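Disulfide isomerase DsbG N-terminal domain-containing protein (Helicobacter pylori, PDB 3TDG) is probably a thioredoxin-fold thiol-disulfide oxidoreductase of the DsbG type, acting as a reductase or isomerase on disulfide bonds. Local coordinates at residues 45-51 against 64-70; 124-129 against 259-263; 142-147 against 173-177. The contacts are given in a common frame with arbitrary orientation. Residues are numbered along the deposited sequence.

Contact 1 of 3, residues 45-51 against 64-70; sequences KKVRILE and VVIEDPD
Residues 48-51 and 64-67 pair as antiparallel strands, extended except at Leu50 (psi -33°). Their axes approach to 4.5 Å at 136°. Arg48 and Glu67 form a hydrogen-bonded pair: Arg48 N to Glu67 O is 3.2 Å, Glu67 N to Arg48 O 2.8 Å. Ile49 and Ile66 form a non-hydrogen-bonded pair, CA atoms 4.5 Å apart. At a classic beta bulge, Leu50 and Glu51 both face Val65: Leu50 N gives to Val65 O at 2.9 Å, Val65 N to Glu51 O at 3.0 Å. Ile66 CD1 (chi1 p, chi2 p) meets Val47 CG1 at 3.8 Å. On the other face Arg48 (chi1-3 t, t, p) forms a salt bridge: Arg48 NE gives to Glu67 OE1 at 3.2 Å, Arg48 NH2 weakly to Glu67 OE2 at 3.1 Å. Lys45 NZ bridges Asp68 OD2 at 2.7 Å and Asp70 OD1 at 3.5 Å, beside the Asx turn of Asp68. The Lys45 network carries this N-terminal-domain hairpin past its last strand pair; Arg48-Glu67 adds a salt bridge to a pair already hydrogen-bonded.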
loop_
_atom_site.group_PDB
_atom_site.type_symbol
_atom_site.label_atom_id
_atom_site.label_comp_id
_atom_site.label_asym_id
_atom_site.label_seq_id
_atom_site.Cartn_x
_atom_site.Cartn_y
_atom_site.Cartn_z
ATOM N N LYS A 45 -22.049 8.582 -12.111
ATOM C CA LYS A 45 -21.151 8.292 -13.227
ATOM C C LYS A 45 -21.942 7.595 -14.321
ATOM O O LYS A 45 -22.592 6.566 -14.077
ATOM C CB LYS A 45 -19.987 7.406 -12.788
ATOM C CG LYS A 45 -18.931 8.114 -11.985
ATOM C CD LYS A 45 -17.916 7.116 -11.468
ATOM C CE LYS A 45 -16.907 7.793 -10.570
ATOM N NZ LYS A 45 -15.545 7.264 -10.767
ATOM N N LYS A 46 -21.900 8.168 -15.518
ATOM C CA LYS A 46 -22.493 7.535 -16.692
ATOM C C LYS A 46 -21.422 6.691 -17.385
ATOM O O LYS A 46 -20.532 7.241 -18.041
ATOM C CB LYS A 46 -23.056 8.582 -17.664
ATOM C CG LYS A 46 -23.745 7.970 -18.891
ATOM C CD LYS A 46 -24.007 9.015 -19.957
ATOM C CE LYS A 46 -24.886 8.458 -21.049
ATOM N NZ LYS A 46 -24.849 9.405 -22.208
ATOM N N VAL A 47 -21.514 5.369 -17.222
ATOM C CA VAL A 47 -20.495 4.435 -17.741
ATOM C C VAL A 47 -20.743 4.139 -19.212
ATOM O O VAL A 47 -21.872 4.220 -19.687
ATOM C CB VAL A 47 -20.449 3.083 -16.942
ATOM C CG1 VAL A 47 -20.172 3.325 -15.466
ATOM C CG2 VAL A 47 -21.731 2.271 -17.126
ATOM N N ARG A 48 -19.685 3.789 -19.929
ATOM C CA ARG A 48 -19.814 3.352 -21.308
ATOM C C ARG A 48 -19.613 1.842 -21.366
ATOM O O ARG A 48 -18.641 1.338 -20.815
ATOM C CB ARG A 48 -18.768 4.073 -22.168
ATOM C CG ARG A 48 -18.971 3.900 -23.669
ATOM C CD ARG A 48 -18.157 4.938 -24.456
ATOM N NE ARG A 48 -16.726 4.824 -24.168
ATOM C CZ ARG A 48 -15.877 4.023 -24.816
ATOM N NH1 ARG A 48 -16.295 3.251 -25.821
ATOM N NH2 ARG A 48 -14.598 3.993 -24.459
ATOM N N ILE A 49 -20.522 1.123 -22.022
ATOM C CA ILE A 49 -20.425 -0.335 -22.123
ATOM C C ILE A 49 -19.462 -0.722 -23.252
ATOM O O ILE A 49 -19.626 -0.261 -24.380
ATOM C CB ILE A 49 -21.811 -0.987 -22.367
ATOM C CG1 ILE A 49 -22.736 -0.753 -21.169
ATOM C CG2 ILE A 49 -21.671 -2.494 -22.651
ATOM C CD1 ILE A 49 -24.196 -1.072 -21.460
ATOM N N LEU A 50 -18.465 -1.559 -22.945
ATOM C CA LEU A 50 -17.453 -1.953 -23.937
ATOM C C LEU A 50 -17.601 -3.386 -24.460
ATOM O O LEU A 50 -17.276 -3.659 -25.611
ATOM C CB LEU A 50 -16.035 -1.784 -23.382
ATOM C CG LEU A 50 -15.648 -0.449 -22.748
ATOM C CD1 LEU A 50 -14.421 -0.653 -21.873
ATOM C CD2 LEU A 50 -15.394 0.617 -23.801
ATOM N N GLU A 51 -18.080 -4.297 -23.620
ATOM C CA GLU A 51 -18.043 -5.720 -23.937
ATOM C C GLU A 51 -19.138 -6.462 -23.170
ATOM O O GLU A 51 -19.343 -6.219 -21.971
ATOM C CB GLU A 51 -16.653 -6.261 -23.572
ATOM C CG GLU A 51 -16.309 -7.630 -24.109
ATOM C CD GLU A 51 -15.040 -8.215 -23.470
ATOM O OE1 GLU A 51 -14.121 -7.452 -23.096
ATOM O OE2 GLU A 51 -14.961 -9.454 -23.341
ATOM N N VAL A 64 -20.026 -8.203 -18.242
ATOM C CA VAL A 64 -19.982 -6.878 -18.863
ATOM C C VAL A 64 -18.741 -6.110 -18.405
ATOM O O VAL A 64 -18.433 -6.062 -17.203
ATOM C CB VAL A 64 -21.254 -6.050 -18.521
ATOM C CG1 VAL A 64 -21.255 -4.705 -19.241
ATOM C CG2 VAL A 64 -22.534 -6.825 -18.883
ATOM N N VAL A 65 -18.019 -5.537 -19.359
ATOM C CA VAL A 65 -16.948 -4.588 -19.055
ATOM C C VAL A 65 -17.420 -3.183 -19.427
ATOM O O VAL A 65 -18.013 -2.981 -20.497
ATOM C CB VAL A 65 -15.625 -4.957 -19.763
ATOM C CG1 VAL A 65 -14.498 -3.952 -19.423
ATOM C CG2 VAL A 65 -15.208 -6.366 -19.348
ATOM N N ILE A 66 -17.172 -2.231 -18.527
ATOM C CA ILE A 66 -17.574 -0.843 -18.699
ATOM C C ILE A 66 -16.355 0.052 -18.566
ATOM O O ILE A 66 -15.334 -0.376 -18.039
ATOM C CB ILE A 66 -18.698 -0.408 -17.687
ATOM C CG1 ILE A 66 -18.240 -0.482 -16.225
ATOM C CG2 ILE A 66 -20.012 -1.188 -17.924
ATOM C CD1 ILE A 66 -17.415 0.764 -15.761
ATOM N N GLU A 67 -16.461 1.285 -19.063
ATOM C CA GLU A 67 -15.430 2.295 -18.884
ATOM C C GLU A 67 -15.931 3.350 -17.910
ATOM O O GLU A 67 -17.003 3.898 -18.106
ATOM C CB GLU A 67 -15.125 2.969 -20.216
ATOM C CG GLU A 67 -14.001 3.990 -20.132
ATOM C CD GLU A 67 -13.962 4.884 -21.355
ATOM O OE1 GLU A 67 -14.974 5.574 -21.633
ATOM O OE2 GLU A 67 -12.919 4.885 -22.042
ATOM N N ASP A 68 -15.168 3.609 -16.853
ATOM C CA ASP A 68 -15.489 4.681 -15.906
ATOM C C ASP A 68 -15.246 6.031 -16.634
ATOM O O ASP A 68 -14.175 6.242 -17.172
ATOM C CB ASP A 68 -14.593 4.524 -14.671
ATOM C CG ASP A 68 -14.798 5.630 -13.628
ATOM O OD1 ASP A 68 -14.879 6.820 -13.989
ATOM O OD2 ASP A 68 -14.842 5.297 -12.433
ATOM N N PRO A 69 -16.250 6.934 -16.682
ATOM C CA PRO A 69 -16.021 8.148 -17.495
ATOM C C PRO A 69 -15.009 9.130 -16.892
ATOM O O PRO A 69 -14.554 10.020 -17.586
ATOM C CB PRO A 69 -17.415 8.777 -17.566
ATOM C CG PRO A 69 -18.003 8.432 -16.194
ATOM C CD PRO A 69 -17.546 6.988 -15.974
ATOM N N ASP A 70 -14.658 8.965 -15.618
ATOM C CA ASP A 70 -13.693 9.857 -14.964
ATOM C C ASP A 70 -12.253 9.344 -15.081
ATOM O O ASP A 70 -11.372 10.066 -15.546
ATOM C CB ASP A 70 -14.059 10.094 -13.487
ATOM C CG ASP A 70 -15.475 10.666 -13.307
ATOM O OD1 ASP A 70 -16.134 10.356 -12.291
ATOM O OD2 ASP A 70 -15.929 11.422 -14.181
#

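Contact 2 of 3, residues 124-129 against 259-263; sequences LNAIFN and FLYHY
Residues 124-129 end helix 98-129, and residues 259-262 are an edge strand of the mixed sheet. The helix crosses the strand at -104°, with axes 10.7 Å apart, so side chains fill the gap. Leu124 (chi1 m, chi2 t) points toward the strand. Leu124 CB lies over the face of the Tyr261 ring, 4.0 Å from the ring centroid, a CH-pi contact. Leu124 CD2 touches Phe259 CZ at 3.6 Å. Asn125 (chi1 m) starts sideways, yet Asn125 OD1 accepts a hydrogen bond from Tyr261 OH at 2.6 Å. Asn125 OD1 also lies 3.5 Å from Tyr263 CE1. Phe128 is one helical turn after Leu124 and also points toward the strand. Its ring meets that of Tyr261 rim to rim, neither covering the other, with centroids 5.6 Å apart and planes at 11°. Phe128 stacks instead on Tyr152 of strand 150-155. Asn129 OD1 comes within 3.6 Å of Tyr263 OH. Phe259, Tyr261 and Tyr263 all have chi1 near t and point toward the helix. The long helix is thus joined to the thioredoxin-fold sheet by an aromatic and aliphatic interface, with one tyrosine-asparagine hydrogen bond at its polar side.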
loop_
_atom_site.group_PDB
_atom_site.type_symbol
_atom_site.label_atom_id
_atom_site.label_comp_id
_atom_site.label_asym_id
_atom_site.label_seq_id
_atom_site.Cartn_x
_atom_site.Cartn_y
_atom_site.Cartn_z
ATOM N N LEU A 124 1.932 10.599 -15.815
ATOM C CA LEU A 124 2.799 11.376 -16.701
ATOM C C LEU A 124 2.242 12.775 -16.970
ATOM O O LEU A 124 2.949 13.774 -16.768
ATOM C CB LEU A 124 3.066 10.633 -18.010
ATOM C CG LEU A 124 4.138 9.531 -17.937
ATOM C CD1 LEU A 124 4.129 8.674 -19.208
ATOM C CD2 LEU A 124 5.543 10.116 -17.686
ATOM N N ASN A 125 0.986 12.837 -17.425
ATOM C CA ASN A 125 0.260 14.097 -17.542
ATOM C C ASN A 125 0.359 14.965 -16.300
ATOM O O ASN A 125 0.572 16.167 -16.414
ATOM C CB ASN A 125 -1.211 13.852 -17.843
ATOM C CG ASN A 125 -1.436 13.352 -19.230
ATOM O OD1 ASN A 125 -0.508 13.226 -20.020
ATOM N ND2 ASN A 125 -2.689 13.060 -19.549
ATOM N N ALA A 126 0.207 14.368 -15.121
ATOM C CA ALA A 126 0.333 15.117 -13.872
ATOM C C ALA A 126 1.764 15.625 -13.628
ATOM O O ALA A 126 1.956 16.751 -13.151
ATOM C CB ALA A 126 -0.134 14.301 -12.705
ATOM N N ILE A 127 2.761 14.792 -13.939
ATOM C CA ILE A 127 4.155 15.239 -13.864
ATOM C C ILE A 127 4.375 16.481 -14.727
ATOM O O ILE A 127 4.872 17.484 -14.232
ATOM C CB ILE A 127 5.170 14.122 -14.209
ATOM C CG1 ILE A 127 5.222 13.118 -13.052
ATOM C CG2 ILE A 127 6.576 14.729 -14.486
ATOM C CD1 ILE A 127 5.856 11.791 -13.427
ATOM N N PHE A 128 3.972 16.421 -15.989
ATOM C CA PHE A 128 4.168 17.535 -16.897
ATOM C C PHE A 128 3.335 18.789 -16.608
ATOM O O PHE A 128 3.761 19.899 -16.945
ATOM C CB PHE A 128 4.027 17.080 -18.343
ATOM C CG PHE A 128 5.114 16.147 -18.755
ATOM C CD1 PHE A 128 6.422 16.611 -18.876
ATOM C CD2 PHE A 128 4.855 14.793 -18.959
ATOM C CE1 PHE A 128 7.457 15.753 -19.219
ATOM C CE2 PHE A 128 5.884 13.920 -19.300
ATOM C CZ PHE A 128 7.189 14.403 -19.431
ATOM N N ASN A 129 2.166 18.602 -15.989
ATOM C CA ASN A 129 1.304 19.714 -15.581
ATOM C C ASN A 129 1.809 20.406 -14.335
ATOM O O ASN A 129 1.457 21.542 -14.076
ATOM C CB ASN A 129 -0.139 19.235 -15.345
ATOM C CG ASN A 129 -0.824 18.811 -16.624
ATOM O OD1 ASN A 129 -0.556 19.354 -17.705
ATOM N ND2 ASN A 129 -1.708 17.824 -16.518
ATOM N N PHE A 259 13.770 11.224 -22.226
ATOM C CA PHE A 259 12.436 10.650 -22.124
ATOM C C PHE A 259 11.504 11.442 -23.045
ATOM O O PHE A 259 11.334 12.656 -22.879
ATOM C CB PHE A 259 11.971 10.708 -20.671
ATOM C CG PHE A 259 10.620 10.095 -20.429
ATOM C CD1 PHE A 259 10.517 8.797 -19.940
ATOM C CD2 PHE A 259 9.455 10.823 -20.659
ATOM C CE1 PHE A 259 9.269 8.210 -19.705
ATOM C CE2 PHE A 259 8.198 10.257 -20.428
ATOM C CZ PHE A 259 8.103 8.944 -19.952
ATOM N N LEU A 260 10.916 10.769 -24.030
ATOM C CA LEU A 260 9.957 11.428 -24.907
ATOM C C LEU A 260 8.526 11.001 -24.564
ATOM O O LEU A 260 8.276 9.835 -24.219
ATOM C CB LEU A 260 10.276 11.160 -26.373
ATOM C CG LEU A 260 11.444 11.904 -27.023
ATOM C CD1 LEU A 260 12.792 11.583 -26.362
ATOM C CD2 LEU A 260 11.499 11.564 -28.512
ATOM N N TYR A 261 7.596 11.944 -24.629
ATOM C CA TYR A 261 6.196 11.662 -24.310
ATOM C C TYR A 261 5.283 12.489 -25.199
ATOM O O TYR A 261 5.312 13.734 -25.163
ATOM C CB TYR A 261 5.912 11.916 -22.824
ATOM C CG TYR A 261 4.479 11.673 -22.382
ATOM C CD1 TYR A 261 3.876 10.408 -22.510
ATOM C CD2 TYR A 261 3.726 12.705 -21.817
ATOM C CE1 TYR A 261 2.547 10.191 -22.098
ATOM C CE2 TYR A 261 2.415 12.505 -21.401
ATOM C CZ TYR A 261 1.825 11.248 -21.541
ATOM O OH TYR A 261 0.519 11.068 -21.120
ATOM N N HIS A 262 4.513 11.791 -26.037
ATOM C CA HIS A 262 3.448 12.418 -26.822
ATOM C C HIS A 262 2.277 12.691 -25.902
ATOM O O HIS A 262 1.712 11.764 -25.328
ATOM C CB HIS A 262 3.020 11.524 -27.990
ATOM C CG HIS A 262 4.030 11.461 -29.090
ATOM N ND1 HIS A 262 4.110 12.419 -30.078
ATOM C CD2 HIS A 262 5.021 10.574 -29.342
ATOM C CE1 HIS A 262 5.103 12.121 -30.898
ATOM N NE2 HIS A 262 5.674 11.009 -30.471
ATOM N N TYR A 263 1.941 13.974 -25.745
ATOM C CA TYR A 263 0.819 14.410 -24.909
ATOM C C TYR A 263 -0.421 14.643 -25.773
ATOM O O TYR A 263 -0.770 13.818 -26.621
ATOM C CB TYR A 263 1.189 15.705 -24.173
ATOM C CG TYR A 263 0.198 16.166 -23.109
ATOM C CD1 TYR A 263 0.573 16.202 -21.759
ATOM C CD2 TYR A 263 -1.102 16.593 -23.450
ATOM C CE1 TYR A 263 -0.314 16.635 -20.772
ATOM C CE2 TYR A 263 -2.002 17.029 -22.468
ATOM C CZ TYR A 263 -1.597 17.045 -21.129
ATOM O OH TYR A 263 -2.465 17.464 -20.137
#

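Contact 3 of 3, residues 142-147 against 173-177; sequences TNAANK and LKENT
Asn146 lays its side chain against the backbone at the end of helix 169-175. With chi1 at m (-64°) it points toward that segment. Asn146 ND2 gives a hydrogen bond to Lys174 O at 2.7 Å, and Asn146 CB lies 3.5 Å from Glu175 O. The other end of the amide, OD1, is taken by Lys149. The loop 142-147 has no regular helix or strand. It turns back on itself through Asn146 N to Asn143 O at 3.0 Å. Ala144 and Ala145 form the bend and do not touch 173-177. The nearest CA pairs are Thr142 with Lys174 at 5.2 Å, Asn146 with Asn176 at 5.6 Å and Lys147 with Thr177 at 5.3 Å. At the start of the loop, Thr142 has chi1 at p (51°), which sets Thr142 OG1 3.4 Å from Lys174 CA. Asn143 CB lies 3.7 Å from Lys174 O. At the far end, Thr177 has chi1 at m. Its OG1 is also bonded to the backbone N of Ser141, and its backbone is hydrogen-bonded to Lys149 and to Leu151 of strand 150-155. The contact joins the connection between strands 137-139 and 150-155 to the junction of helix 169-175 and strand 177-182. Its chemistry is mainly polar: Asn146 ND2 satisfies Lys174 O, Thr177 OG1 gives to Lys147 O at 3.0 Å, and the Thr142 N to Leu173 O bond, at 3.3 Å, is weak.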
loop_
_atom_site.group_PDB
_atom_site.type_symbol
_atom_site.label_atom_id
_atom_site.label_comp_id
_atom_site.label_asym_id
_atom_site.label_seq_id
_atom_site.Cartn_x
_atom_site.Cartn_y
_atom_site.Cartn_z
ATOM N N THR A 142 7.680 23.630 -37.310
ATOM C CA THR A 142 7.983 24.383 -38.527
ATOM C C THR A 142 6.793 24.339 -39.492
ATOM O O THR A 142 6.650 25.213 -40.360
ATOM C CB THR A 142 9.266 23.869 -39.225
ATOM O OG1 THR A 142 9.187 22.446 -39.400
ATOM C CG2 THR A 142 10.499 24.205 -38.394
ATOM N N ASN A 143 5.935 23.333 -39.310
ATOM C CA ASN A 143 4.701 23.187 -40.082
ATOM C C ASN A 143 3.479 23.528 -39.225
ATOM O O ASN A 143 3.175 22.821 -38.262
ATOM C CB ASN A 143 4.595 21.762 -40.646
ATOM C CG ASN A 143 4.022 21.724 -42.061
ATOM O OD1 ASN A 143 4.330 22.582 -42.892
ATOM N ND2 ASN A 143 3.205 20.715 -42.345
ATOM N N ALA A 144 2.788 24.615 -39.589
ATOM C CA ALA A 144 1.667 25.171 -38.805
ATOM C C ALA A 144 0.508 24.194 -38.580
ATOM O O ALA A 144 -0.244 24.308 -37.603
ATOM C CB ALA A 144 1.158 26.467 -39.451
ATOM N N ALA A 145 0.374 23.241 -39.498
ATOM C CA ALA A 145 -0.634 22.189 -39.422
ATOM C C ALA A 145 -0.472 21.319 -38.166
ATOM O O ALA A 145 -1.458 20.822 -37.599
ATOM C CB ALA A 145 -0.558 21.338 -40.678
ATOM N N ASN A 146 0.779 21.173 -37.729
ATOM C CA ASN A 146 1.163 20.245 -36.666
ATOM C C ASN A 146 1.360 20.890 -35.294
ATOM O O ASN A 146 1.726 20.201 -34.330
ATOM C CB ASN A 146 2.449 19.508 -37.070
ATOM C CG ASN A 146 2.266 18.635 -38.299
ATOM O OD1 ASN A 146 1.182 18.099 -38.538
ATOM N ND2 ASN A 146 3.330 18.482 -39.079
ATOM N N LYS A 147 1.105 22.200 -35.208
ATOM C CA LYS A 147 1.332 22.977 -33.979
ATOM C C LYS A 147 0.641 22.424 -32.727
ATOM O O LYS A 147 1.115 22.646 -31.606
ATOM C CB LYS A 147 0.992 24.461 -34.186
ATOM C CG LYS A 147 -0.476 24.753 -34.483
ATOM C CD LYS A 147 -0.688 26.211 -34.901
ATOM C CE LYS A 147 -1.017 27.108 -33.709
ATOM N NZ LYS A 147 -2.312 26.717 -33.075
ATOM N N LEU A 173 10.381 18.894 -35.207
ATOM C CA LEU A 173 9.568 20.105 -35.350
ATOM C C LEU A 173 8.660 20.017 -36.568
ATOM O O LEU A 173 7.495 20.391 -36.494
ATOM C CB LEU A 173 10.426 21.373 -35.361
ATOM C CG LEU A 173 10.998 21.695 -33.969
ATOM C CD1 LEU A 173 12.000 22.862 -33.974
ATOM C CD2 LEU A 173 9.893 21.922 -32.932
ATOM N N LYS A 174 9.186 19.479 -37.663
ATOM C CA LYS A 174 8.367 19.157 -38.836
ATOM C C LYS A 174 7.071 18.433 -38.462
ATOM O O LYS A 174 6.038 18.688 -39.071
ATOM C CB LYS A 174 9.178 18.364 -39.868
ATOM C CG LYS A 174 10.198 19.227 -40.595
ATOM C CD LYS A 174 11.373 18.426 -41.144
ATOM C CE LYS A 174 12.303 19.341 -41.936
ATOM N NZ LYS A 174 13.522 18.638 -42.434
ATOM N N GLU A 175 7.112 17.587 -37.432
ATOM C CA GLU A 175 5.947 16.772 -37.048
ATOM C C GLU A 175 5.225 17.161 -35.753
ATOM O O GLU A 175 4.063 16.786 -35.560
ATOM C CB GLU A 175 6.336 15.290 -36.962
ATOM C CG GLU A 175 7.216 14.781 -38.097
ATOM C CD GLU A 175 6.503 14.666 -39.445
ATOM O OE1 GLU A 175 7.214 14.431 -40.448
ATOM O OE2 GLU A 175 5.255 14.797 -39.517
ATOM N N ASN A 176 5.909 17.873 -34.849
ATOM C CA ASN A 176 5.323 18.243 -33.551
ATOM C C ASN A 176 5.727 19.625 -33.056
ATOM O O ASN A 176 6.697 20.200 -33.518
ATOM C CB ASN A 176 5.747 17.260 -32.450
ATOM C CG ASN A 176 5.203 15.870 -32.650
ATOM O OD1 ASN A 176 4.194 15.492 -32.055
ATOM N ND2 ASN A 176 5.896 15.085 -33.456
ATOM N N THR A 177 4.975 20.139 -32.089
ATOM C CA THR A 177 5.489 21.192 -31.232
ATOM C C THR A 177 6.166 20.482 -30.075
ATOM O O THR A 177 5.565 19.637 -29.420
ATOM C CB THR A 177 4.387 22.160 -30.753
ATOM O OG1 THR A 177 4.104 23.081 -31.809
ATOM C CG2 THR A 177 4.840 22.961 -29.520
#

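Overall arrangement
Contact 1 comes first along the chain, in the antiparallel sheet of the N-terminal domain. Contacts 2 and 3 belong to the thioredoxin-fold part with its mixed sheet. Contact 3 is nested inside the loop closed by contact 2. Helix 98-129 packs on Val65 of contact 1 and ends in contact 2. Between centres, contacts 1 and 2 are about 25 Å apart and contacts 1 and 3 about 35 Å; neither pair touches. Contacts 2 and 3, about 18 Å apart, meet where His262 packs on Asn176. The side chain of Phe259 lies near, without touching, Cys159 and Cys162, a probable thioredoxin-type CxxC site. The long helix thus holds the N-terminal sheet apart from the part with the probable redox site.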